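Local coordinates for putative branched-chain amino acid ABC transporter, periplasmic branched-chain amino acid-binding protein (Pseudomonas protegens Pf-5, PDB 4RU0) that probably binds a small solute, perhaps a branched-chain amino acid, in the periplasm and delivers it to an ABC transporter for uptake, at residues Gln33-Leu38 and Glu95-Gly100; Ala184-Asp189 and Ile214-Pro219; Lys201-Lys206 and Arg418-Pro423; Glu363-Asp368 and Gln382-Ser387. All coordinates share one frame; numbering follows the deposited sequence.

How the interactions relate
From the N terminus, interaction 1 comes first: it brings strand 34-40 and the end of helix 87-97 together, closing a loop of 56 residues that holds helix 47-67 and strand 76-82. Interaction 2 then closes a loop of 24 residues between strands 182-188 and 210-216. Helix 197-207 lies within that loop and supplies the first half of interaction 3, whose partner is the much later helix 418-435, so interactions 2 and 3 cross along the chain. Interaction 4, a short antiparallel pairing of 366-367 with 384-385, falls wholly between the two segments of interaction 3. Interactions 1 and 2 lie on opposite sides of the chain's centre, about 38 Å apart between centres.

Interaction 1 of 4, residues Gln33-Leu38 and Glu95-Gly100; sequences QQFFPL and ERFKNG
Phe35 holds CG anti to its backbone N (chi1 -177°), whereas Phe97 holds CG anti to its carbonyl carbon (chi1 -79°), and since CB of each residue is directed toward the other segment, the two rings meet between strand and helix. They form a T-shaped (edge-to-face) pair, with planes 78° apart and the centroids of the Phe35 and Phe97 rings separated by 5.3 Å. Phe35 supplies the edge: its CZ sits 3.7 Å from Phe97 CD1, over the face of Phe97 but displaced toward the rim, and CE2 follows close by. Two residues further along the strand, Pro37 reaches the same ring obliquely, its CB 3.5 Å from Phe97 CD2. Pro37 also lies against Phe35, with its N over the centre of that ring.

This is the helix-on-sheet packing of an alpha/beta lobe of the periplasmic binding protein fold. Strand 34-40 pairs in parallel with 76-82, and helix 87-97 follows the latter, with Phe97 also touching Cys81. Phe36 turns instead to Leu61 of helix 47-67 and Ala337 of helix 325-348.

An alanine in place of Phe97 would probably leave the edge of Phe35 without its facing ring and open a gap beside Pro37.

Leu38 joins through its backbone, its N 3.9 Å from Phe97 CE2. From Phe97 to Gly100 the chain makes a type I turn, closed by Gly100 N to Phe97 O at 2.8 Å. At the backbone angles of Gly100, where phi is positive, a CB would jam against the preceding carbonyl O, which calls for glycine; its CA comes within 4.0 Å of Phe35 CD2.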
# COMPACT_ATOMS: atom_id res chain seq x y z
N GLN A 33 8.40 -20.44 -18.52
CA GLN A 33 8.58 -19.49 -17.43
C GLN A 33 7.25 -18.83 -17.05
O GLN A 33 6.30 -18.84 -17.83
CB GLN A 33 9.61 -18.43 -17.83
CG GLN A 33 10.92 -19.02 -18.34
CD GLN A 33 11.79 -18.00 -19.06
OE1 GLN A 33 11.28 -17.16 -19.80
NE2 GLN A 33 13.09 -18.08 -18.85
N GLN A 34 7.19 -18.27 -15.84
CA GLN A 34 6.02 -17.52 -15.38
C GLN A 34 6.25 -16.03 -15.60
O GLN A 34 7.23 -15.47 -15.10
CB GLN A 34 5.73 -17.80 -13.91
CG GLN A 34 4.66 -16.90 -13.30
CD GLN A 34 3.26 -17.32 -13.67
OE1 GLN A 34 2.77 -18.37 -13.23
NE2 GLN A 34 2.60 -16.52 -14.50
N PHE A 35 5.35 -15.39 -16.34
CA PHE A 35 5.53 -13.98 -16.68
C PHE A 35 5.12 -13.05 -15.54
O PHE A 35 4.05 -13.21 -14.95
CB PHE A 35 4.76 -13.62 -17.95
CG PHE A 35 4.96 -12.20 -18.39
CD1 PHE A 35 6.23 -11.63 -18.38
CD2 PHE A 35 3.89 -11.44 -18.82
CE1 PHE A 35 6.41 -10.32 -18.78
CE2 PHE A 35 4.07 -10.13 -19.22
CZ PHE A 35 5.34 -9.57 -19.21
N PHE A 36 5.97 -12.08 -15.27
CA PHE A 36 5.73 -11.09 -14.23
C PHE A 36 5.77 -9.70 -14.83
O PHE A 36 6.83 -9.09 -14.92
CB PHE A 36 6.77 -11.22 -13.11
CG PHE A 36 6.29 -10.75 -11.78
CD1 PHE A 36 5.93 -11.66 -10.79
CD2 PHE A 36 6.21 -9.39 -11.49
CE1 PHE A 36 5.50 -11.23 -9.55
CE2 PHE A 36 5.77 -8.95 -10.25
CZ PHE A 36 5.41 -9.87 -9.28
N PRO A 37 4.60 -9.19 -15.27
CA PRO A 37 4.55 -7.88 -15.92
C PRO A 37 4.95 -6.76 -14.96
O PRO A 37 4.55 -6.78 -13.79
CB PRO A 37 3.08 -7.76 -16.34
CG PRO A 37 2.34 -8.66 -15.42
CD PRO A 37 3.27 -9.80 -15.14
N LEU A 38 5.75 -5.82 -15.44
CA LEU A 38 6.18 -4.70 -14.62
C LEU A 38 5.80 -3.36 -15.26
O LEU A 38 6.41 -2.93 -16.23
CB LEU A 38 7.69 -4.76 -14.38
CG LEU A 38 8.16 -5.94 -13.53
CD1 LEU A 38 9.66 -5.88 -13.30
CD2 LEU A 38 7.41 -5.99 -12.20
N GLU A 95 -2.65 -3.68 -21.86
CA GLU A 95 -3.10 -4.33 -23.08
C GLU A 95 -1.95 -5.03 -23.79
O GLU A 95 -2.15 -6.04 -24.46
CB GLU A 95 -3.75 -3.32 -24.03
CG GLU A 95 -5.08 -2.78 -23.52
CD GLU A 95 -6.18 -3.82 -23.51
OE1 GLU A 95 -6.16 -4.73 -24.37
OE2 GLU A 95 -7.08 -3.73 -22.65
N ARG A 96 -0.74 -4.49 -23.64
CA ARG A 96 0.43 -5.13 -24.22
C ARG A 96 0.77 -6.42 -23.47
O ARG A 96 1.17 -7.41 -24.08
CB ARG A 96 1.62 -4.17 -24.20
CG ARG A 96 2.99 -4.86 -24.24
CD ARG A 96 4.01 -4.09 -25.06
NE ARG A 96 4.14 -2.70 -24.66
CZ ARG A 96 3.54 -1.68 -25.28
NH1 ARG A 96 2.75 -1.91 -26.33
NH2 ARG A 96 3.72 -0.43 -24.85
N PHE A 97 0.55 -6.41 -22.16
CA PHE A 97 0.98 -7.51 -21.30
C PHE A 97 -0.08 -8.57 -21.04
O PHE A 97 0.26 -9.72 -20.73
CB PHE A 97 1.46 -6.95 -19.96
CG PHE A 97 2.84 -6.38 -19.99
CD1 PHE A 97 3.72 -6.71 -21.01
CD2 PHE A 97 3.27 -5.50 -19.00
CE1 PHE A 97 5.00 -6.19 -21.04
CE2 PHE A 97 4.55 -4.98 -19.02
CZ PHE A 97 5.41 -5.32 -20.05
N LYS A 98 -1.36 -8.21 -21.15
CA LYS A 98 -2.43 -9.10 -20.71
C LYS A 98 -2.43 -10.47 -21.41
O LYS A 98 -3.04 -11.42 -20.91
CB LYS A 98 -3.80 -8.43 -20.90
CG LYS A 98 -4.26 -8.37 -22.34
CD LYS A 98 -5.70 -7.88 -22.43
CE LYS A 98 -6.23 -7.96 -23.86
NZ LYS A 98 -7.57 -7.32 -23.99
N ASN A 99 -1.74 -10.58 -22.54
CA ASN A 99 -1.71 -11.85 -23.26
C ASN A 99 -0.42 -12.64 -23.02
O ASN A 99 -0.28 -13.75 -23.51
CB ASN A 99 -1.90 -11.61 -24.75
CG ASN A 99 -3.32 -11.21 -25.09
OD1 ASN A 99 -4.27 -11.89 -24.71
ND2 ASN A 99 -3.47 -10.08 -25.77
N GLY A 100 0.50 -12.05 -22.25
CA GLY A 100 1.73 -12.72 -21.90
C GLY A 100 2.94 -12.17 -22.62
O GLY A 100 2.83 -11.21 -23.38

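Interaction 2 of 4, residues Ala184-Asp189 and Ile214-Pro219; sequences ATLYHD and IPVADP
Strands 182-188 and 210-216 are the two parallel arms of a beta-alpha-beta unit whose connection is made through helix 197-207, and they end near the ligand pocket, where the His188 side chain lies about 5 Å from the bound pentaoxaheptadecane. Leu186 pairs with Ile214, Tyr187 with Pro215 and His188 with Val216. The backbone ladder runs from Ile214 N to Thr185 O (2.8 Å), through Tyr187 N to Ile214 O (3.0 Å) and Val216 N to Tyr187 O, to Asp189 N and Val216 O. Pro215, which has no N-H, costs this ladder nothing, because its N faces away from strand 182-188 while Ile214 and Val216 supply the bonds.

Tyr187 has CG between its backbone N and carbonyl carbon (chi1 66°), and its ring lies across Pro215. Pro215 CA stands over the ring face, 3.8 Å from the Tyr187 centroid in a CH-pi contact, while Pro215 CB is 3.6 Å from Tyr187 CZ. An alanine at Tyr187 would probably leave Pro215 without this aromatic cover, since the whole ring contact would go.

Where the strands end, His188 NE2 donates to Asp218 OD1 at 2.6 Å. The oxygen lies in the imidazole plane and uses its anti lone pair, with ring and carboxylate turned 88° apart; His188 ND1 bonds Ser190 OG. The Asp189 carboxylate forms a salt bridge with Arg194.

Leu186 CD1 touches Val216 CG2 at 3.5 Å, on the face that also carries Ile214. There helix 224-233 packs against the strands through Trp227 and Ile230, while strand 237-241 hydrogen-bonds Ala184 and Leu186 on the other side of strand 182-188.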
# COMPACT_ATOMS: atom_id res chain seq x y z
N ALA A 184 -7.99 15.81 14.29
CA ALA A 184 -8.21 16.54 13.04
C ALA A 184 -7.59 15.79 11.87
O ALA A 184 -6.44 15.36 11.93
CB ALA A 184 -7.63 17.96 13.14
N THR A 185 -8.37 15.64 10.80
CA THR A 185 -7.85 15.04 9.59
C THR A 185 -7.67 16.13 8.54
O THR A 185 -8.64 16.77 8.10
CB THR A 185 -8.78 13.92 9.05
OG1 THR A 185 -8.85 12.86 10.01
CG2 THR A 185 -8.25 13.37 7.74
N LEU A 186 -6.41 16.35 8.16
CA LEU A 186 -6.05 17.29 7.11
C LEU A 186 -5.83 16.53 5.81
O LEU A 186 -4.82 15.84 5.66
CB LEU A 186 -4.79 18.06 7.50
CG LEU A 186 -4.42 19.24 6.59
CD1 LEU A 186 -5.51 20.28 6.64
CD2 LEU A 186 -3.09 19.83 7.01
N TYR A 187 -6.77 16.63 4.87
CA TYR A 187 -6.73 15.76 3.70
C TYR A 187 -6.72 16.52 2.38
O TYR A 187 -7.43 17.52 2.20
CB TYR A 187 -7.91 14.78 3.70
CG TYR A 187 -9.27 15.42 3.55
CD1 TYR A 187 -9.84 15.60 2.28
CD2 TYR A 187 -10.00 15.83 4.66
CE1 TYR A 187 -11.08 16.18 2.13
CE2 TYR A 187 -11.26 16.42 4.51
CZ TYR A 187 -11.79 16.59 3.25
OH TYR A 187 -13.03 17.16 3.10
N HIS A 188 -5.88 16.04 1.46
CA HIS A 188 -5.88 16.47 0.07
C HIS A 188 -7.29 16.32 -0.47
O HIS A 188 -7.88 15.25 -0.36
CB HIS A 188 -4.89 15.64 -0.73
CG HIS A 188 -4.67 16.12 -2.13
ND1 HIS A 188 -5.29 15.56 -3.22
CD2 HIS A 188 -3.88 17.11 -2.62
CE1 HIS A 188 -4.90 16.18 -4.32
NE2 HIS A 188 -4.05 17.13 -3.98
N ASP A 189 -7.85 17.39 -1.01
CA ASP A 189 -9.23 17.33 -1.49
C ASP A 189 -9.28 16.54 -2.79
O ASP A 189 -9.16 17.09 -3.88
CB ASP A 189 -9.81 18.74 -1.67
CG ASP A 189 -11.32 18.72 -1.88
OD1 ASP A 189 -12.00 17.86 -1.28
OD2 ASP A 189 -11.83 19.57 -2.65
N ILE A 214 -10.70 18.56 7.66
CA ILE A 214 -10.21 19.79 7.04
C ILE A 214 -9.60 19.55 5.66
O ILE A 214 -8.51 18.99 5.54
CB ILE A 214 -9.16 20.48 7.93
CG1 ILE A 214 -9.72 20.72 9.34
CG2 ILE A 214 -8.72 21.77 7.32
CD1 ILE A 214 -8.66 21.14 10.35
N PRO A 215 -10.31 19.97 4.60
CA PRO A 215 -9.85 19.78 3.22
C PRO A 215 -8.73 20.74 2.81
O PRO A 215 -8.67 21.87 3.30
CB PRO A 215 -11.10 20.03 2.39
CG PRO A 215 -11.93 20.94 3.23
CD PRO A 215 -11.68 20.53 4.66
N VAL A 216 -7.85 20.28 1.93
CA VAL A 216 -6.84 21.13 1.33
C VAL A 216 -6.95 21.05 -0.18
O VAL A 216 -6.74 19.99 -0.78
CB VAL A 216 -5.41 20.73 1.74
CG1 VAL A 216 -4.40 21.51 0.91
CG2 VAL A 216 -5.19 21.00 3.21
N ALA A 217 -7.28 22.18 -0.80
CA ALA A 217 -7.49 22.23 -2.25
C ALA A 217 -6.18 22.06 -3.00
O ALA A 217 -5.13 22.50 -2.53
CB ALA A 217 -8.16 23.55 -2.64
N ASP A 218 -6.25 21.42 -4.16
CA ASP A 218 -5.09 21.29 -5.04
C ASP A 218 -4.66 22.67 -5.52
O ASP A 218 -5.50 23.51 -5.82
CB ASP A 218 -5.42 20.36 -6.21
CG ASP A 218 -4.21 19.62 -6.73
OD1 ASP A 218 -3.71 18.73 -6.02
OD2 ASP A 218 -3.75 19.93 -7.86
N PRO A 219 -3.34 22.92 -5.61
CA PRO A 219 -2.23 21.99 -5.35
C PRO A 219 -1.85 21.88 -3.87
O PRO A 219 -1.14 20.95 -3.49
CB PRO A 219 -1.09 22.60 -6.15
CG PRO A 219 -1.36 24.08 -6.08
CD PRO A 219 -2.86 24.23 -6.07

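Interaction 3 of 4, residues Lys201-Lys206 and Arg418-Pro423; sequences KLLAEK and RALLRP
Leu420 projects from its helix toward segment 201-206, with CG anti to the backbone N (chi1 178°), and its branched end meets two side chains. Leu420 CD2 touches Leu203 CD2 at 3.8 Å. The aliphatic part of Lys206 reaches the same methyl, with Lys206 CD 3.6 Å from Leu420 CD2; in both pairs the side chains meet at a slant. The Lys206 chain is extended as far as CE, which carries CD to the leucine methyls; the bend at the last torsion (chi4 62°) turns only NZ.

Leu202 points across from the other helix. Its CD2 lies 3.6 Å from the backbone O of Leu420, and the same methyl is 4.1 Å from Leu421 CD2.

The two helices belong to the lobe built on the mixed sheet of the binding-protein fold: helix 197-207 is the link between strands 182-188 and 210-216, and helix 418-435 follows strand 407-415 near the C terminus. Their short segments cross at 117° with axes 10.9 Å apart, a separation bridged by leucine side chains without any hydrogen bond across. Helix 157-172 lies against both, Leu203 touching Val165 and Leu421 touching Ser162. On the C-terminal helix, Arg418 is held by a salt bridge to Asp390 and Arg422 by one to Asp426.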
# COMPACT_ATOMS: atom_id res chain seq x y z
N LYS A 201 -15.97 8.92 10.66
CA LYS A 201 -17.25 9.32 11.23
C LYS A 201 -17.83 8.20 12.10
O LYS A 201 -18.32 8.45 13.20
CB LYS A 201 -18.24 9.70 10.12
CG LYS A 201 -19.60 10.11 10.65
CD LYS A 201 -20.55 10.44 9.51
CE LYS A 201 -21.01 9.18 8.80
NZ LYS A 201 -21.96 9.48 7.70
N LEU A 202 -17.76 6.97 11.59
CA LEU A 202 -18.20 5.80 12.34
C LEU A 202 -17.41 5.64 13.64
O LEU A 202 -18.00 5.49 14.71
CB LEU A 202 -18.06 4.54 11.48
CG LEU A 202 -18.32 3.19 12.15
CD1 LEU A 202 -19.72 3.15 12.74
CD2 LEU A 202 -18.12 2.06 11.15
N LEU A 203 -16.08 5.68 13.55
CA LEU A 203 -15.22 5.54 14.72
C LEU A 203 -15.44 6.67 15.72
O LEU A 203 -15.32 6.46 16.93
CB LEU A 203 -13.75 5.49 14.29
CG LEU A 203 -13.39 4.27 13.42
CD1 LEU A 203 -12.12 4.51 12.60
CD2 LEU A 203 -13.26 3.01 14.26
N ALA A 204 -15.78 7.86 15.23
CA ALA A 204 -16.03 8.99 16.12
C ALA A 204 -17.35 8.82 16.87
O ALA A 204 -17.47 9.24 18.02
CB ALA A 204 -16.02 10.29 15.35
N GLU A 205 -18.34 8.21 16.22
CA GLU A 205 -19.61 7.94 16.87
C GLU A 205 -19.45 6.90 17.97
O GLU A 205 -20.06 7.01 19.04
CB GLU A 205 -20.66 7.46 15.86
CG GLU A 205 -21.15 8.54 14.91
CD GLU A 205 -22.30 8.06 14.05
OE1 GLU A 205 -22.42 8.53 12.89
OE2 GLU A 205 -23.09 7.21 14.52
N LYS A 206 -18.65 5.88 17.71
CA LYS A 206 -18.43 4.81 18.67
C LYS A 206 -17.62 5.26 19.89
O LYS A 206 -18.01 5.00 21.02
CB LYS A 206 -17.73 3.62 18.02
CG LYS A 206 -17.52 2.47 18.98
CD LYS A 206 -16.92 1.26 18.31
CE LYS A 206 -16.85 0.09 19.27
NZ LYS A 206 -18.21 -0.32 19.73
N ARG A 418 -11.50 -4.39 11.58
CA ARG A 418 -12.12 -4.56 10.28
C ARG A 418 -13.56 -5.05 10.39
O ARG A 418 -14.38 -4.75 9.53
CB ARG A 418 -11.29 -5.52 9.43
CG ARG A 418 -9.93 -4.95 9.05
CD ARG A 418 -8.91 -6.05 8.86
NE ARG A 418 -9.29 -6.94 7.78
CZ ARG A 418 -8.77 -8.15 7.59
NH1 ARG A 418 -7.84 -8.62 8.41
NH2 ARG A 418 -9.20 -8.88 6.57
N ALA A 419 -13.86 -5.79 11.45
CA ALA A 419 -15.23 -6.25 11.69
C ALA A 419 -16.15 -5.05 11.89
O ALA A 419 -17.28 -5.03 11.38
CB ALA A 419 -15.28 -7.17 12.90
N LEU A 420 -15.67 -4.06 12.62
CA LEU A 420 -16.44 -2.85 12.89
C LEU A 420 -16.75 -2.07 11.62
O LEU A 420 -17.84 -1.51 11.48
CB LEU A 420 -15.67 -1.97 13.88
CG LEU A 420 -16.29 -0.63 14.26
CD1 LEU A 420 -17.69 -0.83 14.82
CD2 LEU A 420 -15.40 0.08 15.26
N LEU A 421 -15.80 -2.03 10.69
CA LEU A 421 -15.94 -1.26 9.45
C LEU A 421 -16.68 -2.01 8.34
O LEU A 421 -17.14 -1.39 7.38
CB LEU A 421 -14.57 -0.85 8.92
CG LEU A 421 -13.69 -0.00 9.82
CD1 LEU A 421 -12.29 0.06 9.23
CD2 LEU A 421 -14.28 1.39 9.97
N ARG A 422 -16.77 -3.33 8.47
CA ARG A 422 -17.32 -4.18 7.41
C ARG A 422 -18.70 -3.76 6.87
O ARG A 422 -18.94 -3.89 5.67
CB ARG A 422 -17.38 -5.63 7.90
CG ARG A 422 -17.77 -6.63 6.82
CD ARG A 422 -16.68 -6.81 5.77
NE ARG A 422 -17.21 -7.37 4.54
CZ ARG A 422 -16.47 -7.92 3.57
NH1 ARG A 422 -15.15 -8.00 3.68
NH2 ARG A 422 -17.07 -8.40 2.48
N PRO A 423 -19.61 -3.27 7.74
CA PRO A 423 -20.88 -2.83 7.14
C PRO A 423 -20.74 -1.69 6.13
O PRO A 423 -21.51 -1.64 5.17
CB PRO A 423 -21.69 -2.38 8.36
CG PRO A 423 -21.17 -3.23 9.47
CD PRO A 423 -19.69 -3.34 9.21

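Interaction 4 of 4, residues Glu363-Asp368 and Gln382-Ser387; sequences EHLNID and QNLKLS
Leu365 lies side by side with Leu386, both side chains pointing the same way. From the backbone outward, Leu365 CB meets Leu386 CD1 at 4.0 Å. At its tip, Leu365 CD1 comes within 4.2 Å of that same Leu386 methyl and looser, at 4.4 Å, to Leu384 CD1. The side chain also packs on Glu339 and Thr343 of helix 325-348.

Two residues on, Ile367 lies alongside Leu384. With CG1 anti to the carbonyl carbon (chi1 -53°), Ile367 sets that atom 3.8 Å from Leu384 CB, and beyond this contact its end leads away from segment 382-387, the side chain touching Leu372 and Met375 of helix 369-375.

The backbones form a small two-stranded antiparallel sheet whose connection contains helix 369-375. Ile367 and Leu384 are a hydrogen-bonded pair: Ile367 N donates to Leu384 O at 2.7 Å, and the return bond from Leu384 N to Ile367 O is weak. Leu386 N adds a bond to Leu365 O at 3.1 Å. Asn366 and Lys385 form the non-hydrogen-bonded pair and point to the face away from Ile367 and Leu384; there Asn366 ND2 lies 3.7 Å from the Lys385 methylene CD.

At the other end of the pairing, past the bridged residues, Glu363 O receives a CA-H...O contact from Ser387 CA. The Glu363 carboxylate turns to partners elsewhere, with OE2 in a salt bridge to Arg441 and hydrogen-bonded to His391.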
# COMPACT_ATOMS: atom_id res chain seq x y z
N GLU A 363 -6.90 -15.43 -3.31
CA GLU A 363 -8.02 -15.62 -2.39
C GLU A 363 -7.73 -16.70 -1.35
O GLU A 363 -8.48 -16.86 -0.38
CB GLU A 363 -9.30 -15.96 -3.17
CG GLU A 363 -9.78 -14.82 -4.06
CD GLU A 363 -11.20 -14.99 -4.57
OE1 GLU A 363 -11.62 -16.14 -4.82
OE2 GLU A 363 -11.91 -13.96 -4.71
N HIS A 364 -6.65 -17.44 -1.53
CA HIS A 364 -6.29 -18.47 -0.56
C HIS A 364 -4.95 -18.17 0.11
O HIS A 364 -4.35 -19.05 0.73
CB HIS A 364 -6.25 -19.85 -1.23
CG HIS A 364 -7.61 -20.40 -1.53
ND1 HIS A 364 -8.35 -19.98 -2.62
CD2 HIS A 364 -8.37 -21.30 -0.88
CE1 HIS A 364 -9.51 -20.62 -2.62
NE2 HIS A 364 -9.54 -21.43 -1.58
N LEU A 365 -4.50 -16.93 -0.01
CA LEU A 365 -3.28 -16.51 0.67
C LEU A 365 -3.42 -16.70 2.17
O LEU A 365 -4.41 -16.29 2.77
CB LEU A 365 -2.96 -15.05 0.36
CG LEU A 365 -1.94 -14.79 -0.74
CD1 LEU A 365 -1.65 -13.30 -0.84
CD2 LEU A 365 -0.68 -15.58 -0.49
N ASN A 366 -2.42 -17.33 2.77
CA ASN A 366 -2.38 -17.50 4.22
C ASN A 366 -0.94 -17.40 4.69
O ASN A 366 -0.25 -18.41 4.87
CB ASN A 366 -3.00 -18.84 4.63
CG ASN A 366 -3.27 -18.92 6.13
OD1 ASN A 366 -2.51 -18.40 6.94
ND2 ASN A 366 -4.37 -19.57 6.49
N ILE A 367 -0.50 -16.17 4.89
CA ILE A 367 0.86 -15.89 5.34
C ILE A 367 0.92 -15.85 6.87
O ILE A 367 0.36 -14.96 7.49
CB ILE A 367 1.36 -14.55 4.79
CG1 ILE A 367 1.20 -14.51 3.26
CG2 ILE A 367 2.80 -14.33 5.19
CD1 ILE A 367 2.02 -15.54 2.54
N ASP A 368 1.61 -16.84 7.44
CA ASP A 368 1.82 -16.93 8.89
C ASP A 368 3.07 -16.19 9.34
O ASP A 368 3.85 -15.73 8.52
CB ASP A 368 1.94 -18.40 9.33
CG ASP A 368 0.61 -19.11 9.37
OD1 ASP A 368 -0.41 -18.45 9.63
OD2 ASP A 368 0.60 -20.34 9.15
N GLN A 382 3.25 -7.72 7.21
CA GLN A 382 2.31 -8.28 8.18
C GLN A 382 1.79 -9.65 7.73
O GLN A 382 2.08 -10.10 6.63
CB GLN A 382 1.14 -7.32 8.39
CG GLN A 382 0.28 -7.10 7.16
CD GLN A 382 -0.65 -5.92 7.30
OE1 GLN A 382 -1.79 -6.06 7.73
NE2 GLN A 382 -0.16 -4.74 6.93
N ASN A 383 1.01 -10.29 8.60
CA ASN A 383 0.29 -11.50 8.22
C ASN A 383 -0.77 -11.19 7.17
O ASN A 383 -1.32 -10.09 7.13
CB ASN A 383 -0.37 -12.15 9.44
CG ASN A 383 0.63 -12.80 10.38
OD1 ASN A 383 1.83 -12.51 10.34
ND2 ASN A 383 0.15 -13.69 11.24
N LEU A 384 -1.04 -12.16 6.30
CA LEU A 384 -2.07 -12.03 5.28
C LEU A 384 -2.96 -13.25 5.25
O LEU A 384 -2.48 -14.38 5.11
CB LEU A 384 -1.45 -11.83 3.90
CG LEU A 384 -0.91 -10.45 3.55
CD1 LEU A 384 -0.20 -10.50 2.21
CD2 LEU A 384 -2.05 -9.45 3.52
N LYS A 385 -4.26 -13.04 5.40
CA LYS A 385 -5.21 -14.12 5.23
C LYS A 385 -6.39 -13.61 4.41
O LYS A 385 -7.28 -12.94 4.92
CB LYS A 385 -5.68 -14.67 6.57
CG LYS A 385 -6.54 -15.93 6.46
CD LYS A 385 -6.47 -16.76 7.74
CE LYS A 385 -7.57 -17.80 7.79
NZ LYS A 385 -8.91 -17.16 7.90
N LEU A 386 -6.38 -13.94 3.12
CA LEU A 386 -7.42 -13.49 2.21
C LEU A 386 -8.50 -14.54 2.02
O LEU A 386 -8.33 -15.70 2.40
CB LEU A 386 -6.83 -13.12 0.84
CG LEU A 386 -6.18 -11.75 0.68
CD1 LEU A 386 -4.83 -11.69 1.38
CD2 LEU A 386 -6.05 -11.42 -0.81
N SER A 387 -9.61 -14.11 1.45
CA SER A 387 -10.71 -15.00 1.10
C SER A 387 -11.47 -14.37 -0.05
O SER A 387 -11.17 -13.24 -0.45
CB SER A 387 -11.64 -15.23 2.30
OG SER A 387 -12.45 -14.09 2.55